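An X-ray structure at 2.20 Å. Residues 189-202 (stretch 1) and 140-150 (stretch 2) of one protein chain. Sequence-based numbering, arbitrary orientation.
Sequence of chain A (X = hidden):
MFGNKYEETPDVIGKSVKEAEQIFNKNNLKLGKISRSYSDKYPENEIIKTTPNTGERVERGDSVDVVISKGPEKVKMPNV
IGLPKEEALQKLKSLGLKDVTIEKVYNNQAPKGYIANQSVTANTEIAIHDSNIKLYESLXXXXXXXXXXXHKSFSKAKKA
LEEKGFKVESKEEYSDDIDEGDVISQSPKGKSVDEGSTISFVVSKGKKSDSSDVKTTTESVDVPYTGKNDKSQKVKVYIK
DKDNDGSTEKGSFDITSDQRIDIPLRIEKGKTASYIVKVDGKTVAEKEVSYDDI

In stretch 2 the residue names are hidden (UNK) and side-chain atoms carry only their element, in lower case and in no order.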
# COMPACT_ATOMS: atom_id res chain seq x y z
N LYS A 189 3.57 22.25 -6.60
CA LYS A 189 2.56 23.34 -6.57
C LYS A 189 1.91 23.40 -7.94
O LYS A 189 2.55 23.01 -8.93
CB LYS A 189 3.22 24.71 -6.27
CG LYS A 189 4.14 25.19 -7.43
CD LYS A 189 5.08 26.33 -7.04
CE LYS A 189 6.09 26.58 -8.17
NZ LYS A 189 5.45 27.41 -9.20
N GLY A 190 0.68 23.90 -8.00
CA GLY A 190 -0.01 24.16 -9.28
C GLY A 190 -0.33 22.93 -10.12
O GLY A 190 -0.39 23.00 -11.36
N LYS A 191 -0.58 21.82 -9.43
CA LYS A 191 -0.50 20.49 -10.00
C LYS A 191 -1.32 19.56 -9.11
O LYS A 191 -1.26 19.69 -7.90
CB LYS A 191 0.97 20.05 -9.88
CG LYS A 191 1.54 19.26 -11.01
CD LYS A 191 2.81 18.52 -10.58
CE LYS A 191 4.03 19.43 -10.51
NZ LYS A 191 5.32 18.67 -10.81
N SER A 192 -2.05 18.60 -9.68
CA SER A 192 -2.57 17.51 -8.87
C SER A 192 -1.55 16.38 -8.70
O SER A 192 -0.85 16.04 -9.62
CB SER A 192 -3.91 16.98 -9.38
OG SER A 192 -3.85 16.56 -10.74
N VAL A 193 -1.45 15.85 -7.49
CA VAL A 193 -0.52 14.76 -7.16
C VAL A 193 -1.24 13.80 -6.19
O VAL A 193 -2.31 14.13 -5.68
CB VAL A 193 0.76 15.31 -6.46
CG1 VAL A 193 1.46 16.41 -7.31
CG2 VAL A 193 0.40 15.88 -5.11
N ASP A 194 -0.66 12.62 -5.95
CA ASP A 194 -1.26 11.62 -5.07
C ASP A 194 -1.72 12.25 -3.77
O ASP A 194 -0.96 12.97 -3.11
CB ASP A 194 -0.25 10.52 -4.71
CG ASP A 194 0.21 9.72 -5.91
OD1 ASP A 194 -0.42 9.77 -6.98
OD2 ASP A 194 1.22 9.01 -5.77
N GLU A 195 -2.96 11.96 -3.39
CA GLU A 195 -3.46 12.24 -2.03
C GLU A 195 -2.43 11.84 -0.97
O GLU A 195 -1.84 10.77 -1.04
CB GLU A 195 -4.77 11.48 -1.82
CG GLU A 195 -5.40 11.57 -0.43
CD GLU A 195 -6.71 10.86 -0.39
OE1 GLU A 195 -6.74 9.69 -0.86
OE2 GLU A 195 -7.70 11.46 0.08
N GLY A 196 -2.21 12.73 0.00
CA GLY A 196 -1.34 12.39 1.14
C GLY A 196 0.13 12.63 0.89
O GLY A 196 0.97 12.33 1.74
N SER A 197 0.46 13.14 -0.28
CA SER A 197 1.83 13.43 -0.67
C SER A 197 2.44 14.48 0.26
O SER A 197 1.71 15.22 0.94
CB SER A 197 1.87 13.97 -2.11
OG SER A 197 1.53 12.98 -3.05
N THR A 198 3.77 14.54 0.27
CA THR A 198 4.49 15.56 1.06
C THR A 198 4.75 16.81 0.21
O THR A 198 5.35 16.71 -0.86
CB THR A 198 5.84 15.03 1.53
OG1 THR A 198 5.64 13.82 2.28
CG2 THR A 198 6.59 16.09 2.41
N ILE A 199 4.26 17.95 0.68
CA ILE A 199 4.56 19.26 0.06
C ILE A 199 5.67 19.97 0.85
O ILE A 199 5.55 20.12 2.08
CB ILE A 199 3.30 20.16 -0.03
CG1 ILE A 199 2.05 19.32 -0.43
CG2 ILE A 199 3.51 21.32 -1.00
CD1 ILE A 199 2.18 18.52 -1.76
N SER A 200 6.73 20.38 0.14
CA SER A 200 7.92 21.01 0.76
C SER A 200 7.96 22.53 0.54
O SER A 200 7.79 23.01 -0.58
CB SER A 200 9.21 20.37 0.24
OG SER A 200 9.21 18.97 0.45
N PHE A 201 8.21 23.25 1.62
CA PHE A 201 8.16 24.72 1.64
C PHE A 201 9.47 25.33 2.09
O PHE A 201 10.10 24.83 3.03
CB PHE A 201 7.06 25.19 2.60
CG PHE A 201 5.68 25.06 2.06
CD1 PHE A 201 5.12 26.08 1.33
CD2 PHE A 201 4.94 23.91 2.30
CE1 PHE A 201 3.83 25.98 0.84
CE2 PHE A 201 3.63 23.78 1.79
CZ PHE A 201 3.08 24.81 1.06
N VAL A 202 9.89 26.39 1.42
CA VAL A 202 10.94 27.24 1.95
C VAL A 202 10.27 28.54 2.36
O VAL A 202 9.59 29.18 1.55
CB VAL A 202 12.11 27.45 0.97
CG1 VAL A 202 13.15 28.41 1.55
CG2 VAL A 202 12.74 26.09 0.62
N UNK A 140 -5.79 3.82 -9.24
CA UNK A 140 -4.60 4.49 -8.69
C UNK A 140 -4.97 5.29 -7.45
O UNK A 140 -6.12 5.25 -7.00
N UNK A 141 -4.00 6.03 -6.90
CA UNK A 141 -4.27 6.88 -5.75
C UNK A 141 -5.09 8.10 -6.18
O UNK A 141 -4.89 8.62 -7.27
c UNK A 141 -2.98 7.32 -5.03
c UNK A 141 -0.88 6.33 -3.86
c UNK A 141 -3.29 8.33 -3.96
c UNK A 141 -2.29 6.09 -4.41
N UNK A 142 -6.02 8.52 -5.32
CA UNK A 142 -6.78 9.72 -5.55
C UNK A 142 -5.81 10.89 -5.80
O UNK A 142 -4.85 11.08 -5.02
c UNK A 142 -9.48 11.51 -5.32
n UNK A 142 -11.10 13.21 -6.20
c UNK A 142 -7.69 10.00 -4.35
c UNK A 142 -8.35 11.38 -4.31
c UNK A 142 -9.81 12.96 -5.53
N UNK A 143 -6.04 11.63 -6.89
CA UNK A 143 -5.24 12.81 -7.23
C UNK A 143 -5.91 14.01 -6.60
O UNK A 143 -7.11 14.23 -6.75
c UNK A 143 -5.15 13.03 -8.74
c UNK A 143 -3.07 11.63 -8.96
n UNK A 143 -2.08 12.46 -9.28
o UNK A 143 -2.90 10.63 -8.23
c UNK A 143 -4.41 11.94 -9.52
N UNK A 144 -5.13 14.76 -5.84
CA UNK A 144 -5.59 15.97 -5.19
C UNK A 144 -4.74 17.12 -5.68
O UNK A 144 -3.52 16.99 -5.78
c UNK A 144 -5.47 15.86 -3.66
c UNK A 144 -5.93 17.16 -2.98
c UNK A 144 -6.30 14.67 -3.17
N UNK A 145 -5.39 18.24 -5.96
CA UNK A 145 -4.71 19.41 -6.48
C UNK A 145 -3.93 20.13 -5.38
O UNK A 145 -4.46 20.41 -4.31
c UNK A 145 -5.07 21.44 -7.98
c UNK A 145 -4.84 21.26 -9.33
c UNK A 145 -3.84 23.47 -9.46
o UNK A 145 -3.26 24.47 -10.22
c UNK A 145 -5.71 20.34 -7.15
c UNK A 145 -4.67 22.66 -7.37
c UNK A 145 -4.08 23.68 -8.12
c UNK A 145 -4.23 22.27 -10.08
N UNK A 146 -2.66 20.41 -5.65
CA UNK A 146 -1.80 21.15 -4.72
C UNK A 146 -1.85 22.64 -5.02
O UNK A 146 -1.24 23.11 -5.98
c UNK A 146 -0.35 20.70 -4.83
c UNK A 146 0.48 21.25 -3.63
c UNK A 146 -0.28 19.18 -4.91
N UNK A 147 -2.58 23.39 -4.20
CA UNK A 147 -2.68 24.83 -4.36
C UNK A 147 -1.32 25.53 -4.25
O UNK A 147 -0.55 25.30 -3.30
o UNK A 147 -5.15 28.80 -3.05
o UNK A 147 -5.49 26.95 -1.93
c UNK A 147 -3.68 25.44 -3.39
c UNK A 147 -4.93 27.60 -2.83
c UNK A 147 -3.95 26.91 -3.75
N UNK A 148 -1.04 26.39 -5.23
CA UNK A 148 0.21 27.13 -5.31
C UNK A 148 0.12 28.32 -4.39
O UNK A 148 -0.66 29.25 -4.63
o UNK A 148 2.17 28.34 -8.16
c UNK A 148 1.82 28.21 -6.96
o UNK A 148 2.52 28.57 -5.98
c UNK A 148 0.45 27.57 -6.74
N UNK A 149 0.90 28.28 -3.32
CA UNK A 149 0.91 29.32 -2.30
C UNK A 149 2.21 30.15 -2.32
O UNK A 149 2.53 30.83 -1.34
c UNK A 149 -3.33 27.71 0.23
c UNK A 149 0.74 28.70 -0.91
c UNK A 149 -2.40 26.70 -0.04
c UNK A 149 -0.70 28.36 -0.54
c UNK A 149 -2.94 29.05 0.12
c UNK A 149 -1.10 27.02 -0.41
c UNK A 149 -1.62 29.36 -0.26
N UNK A 150 2.96 30.10 -3.42
CA UNK A 150 4.22 30.83 -3.44
C UNK A 150 3.96 32.31 -3.17
O UNK A 150 3.02 32.87 -3.72
o UNK A 150 7.68 28.14 -5.57
c UNK A 150 5.83 29.27 -4.61
c UNK A 150 5.03 30.58 -4.72
o UNK A 150 6.80 29.75 -6.77
c UNK A 150 6.84 29.05 -5.73
O HOH W 1 -6.64 7.44 -2.69
O HOH W 2 4.57 30.19 -8.14

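Position 140 has no side-chain atoms, and its phi of 73° favours glycine. It touches nothing on stretch 1. It is Gly-140.

Position 141 has four carbons, forked at the first, with one arm two carbons long. A one-carbon arm lies 3.8 Å from CB of Asp-194. This is Ile-141, and that arm is CG2.

Position 142 carries four carbons in a row ending in nitrogen. Its CB lies 3.6 Å from OE1 of Glu-195, but the chain end leads away. It is Lys-142. Its backbone O accepts a hydrogen bond from Glu-195 N at 2.6 Å.

Position 143 has three carbons, the third bearing one oxygen and one nitrogen. Its CB is 4.2 Å from CB of Ser-192. An amide fits: this is Gln-143. The amide is probably turned over in the model, so its two end atoms are not assigned a role.

Position 144 has three carbons, one carrying the other two. One branch tip lies 3.8 Å from CB of Glu-195. It is Val-144. Its backbone pairs with Val-193 through two hydrogen bonds: Val-144 N to Val-193 O, and Val-193 N to Val-144 O, both 2.9 Å.

Position 145 has one carbon and then a six-carbon ring bearing an oxygen. The backbone N of Lys-191 lies over one ring face. This is Tyr-145. Its OH is 3.3 Å from C of Gly-190. Its CA is 3.7 Å from CA of Ser-192, a close non-hydrogen-bonded pair.

Position 146 has three carbons, again one carrying two. One methyl meets CG2 of Val-193 at 3.4 Å; the other meets CD1 of Ile-199 at 3.7 Å. It is Val-146.

Position 147 has three carbons, the third carrying two oxygens. It points away from stretch 1. It is Glu-147.

Position 148 has two carbons, the second carrying two oxygens. One oxygen forms a salt bridge with NZ of Lys-189 at 3.6 Å. It is Asp-148.

Position 149 has one carbon and a six-carbon ring without oxygen. Its CB sits at the ring edge of Phe-201, 4.5 Å from CE1. It is Phe-149.

Position 150 has three carbons, the third carrying two oxygens. One oxygen makes a long salt bridge with NZ of Lys-189, 3.6 Å. It is Glu-150.

The contact is an antiparallel strand pairing, with backbone hydrogen bonds as its frame. Val-146 packs against Val-193 and Ile-199. NZ of Lys-189 forms salt bridges with Asp-148 and Glu-150, and a water joins the side chains of Lys-189, Asp-148 and Glu-150.

Stretch 2 140-150: GIKQVYVEDFE
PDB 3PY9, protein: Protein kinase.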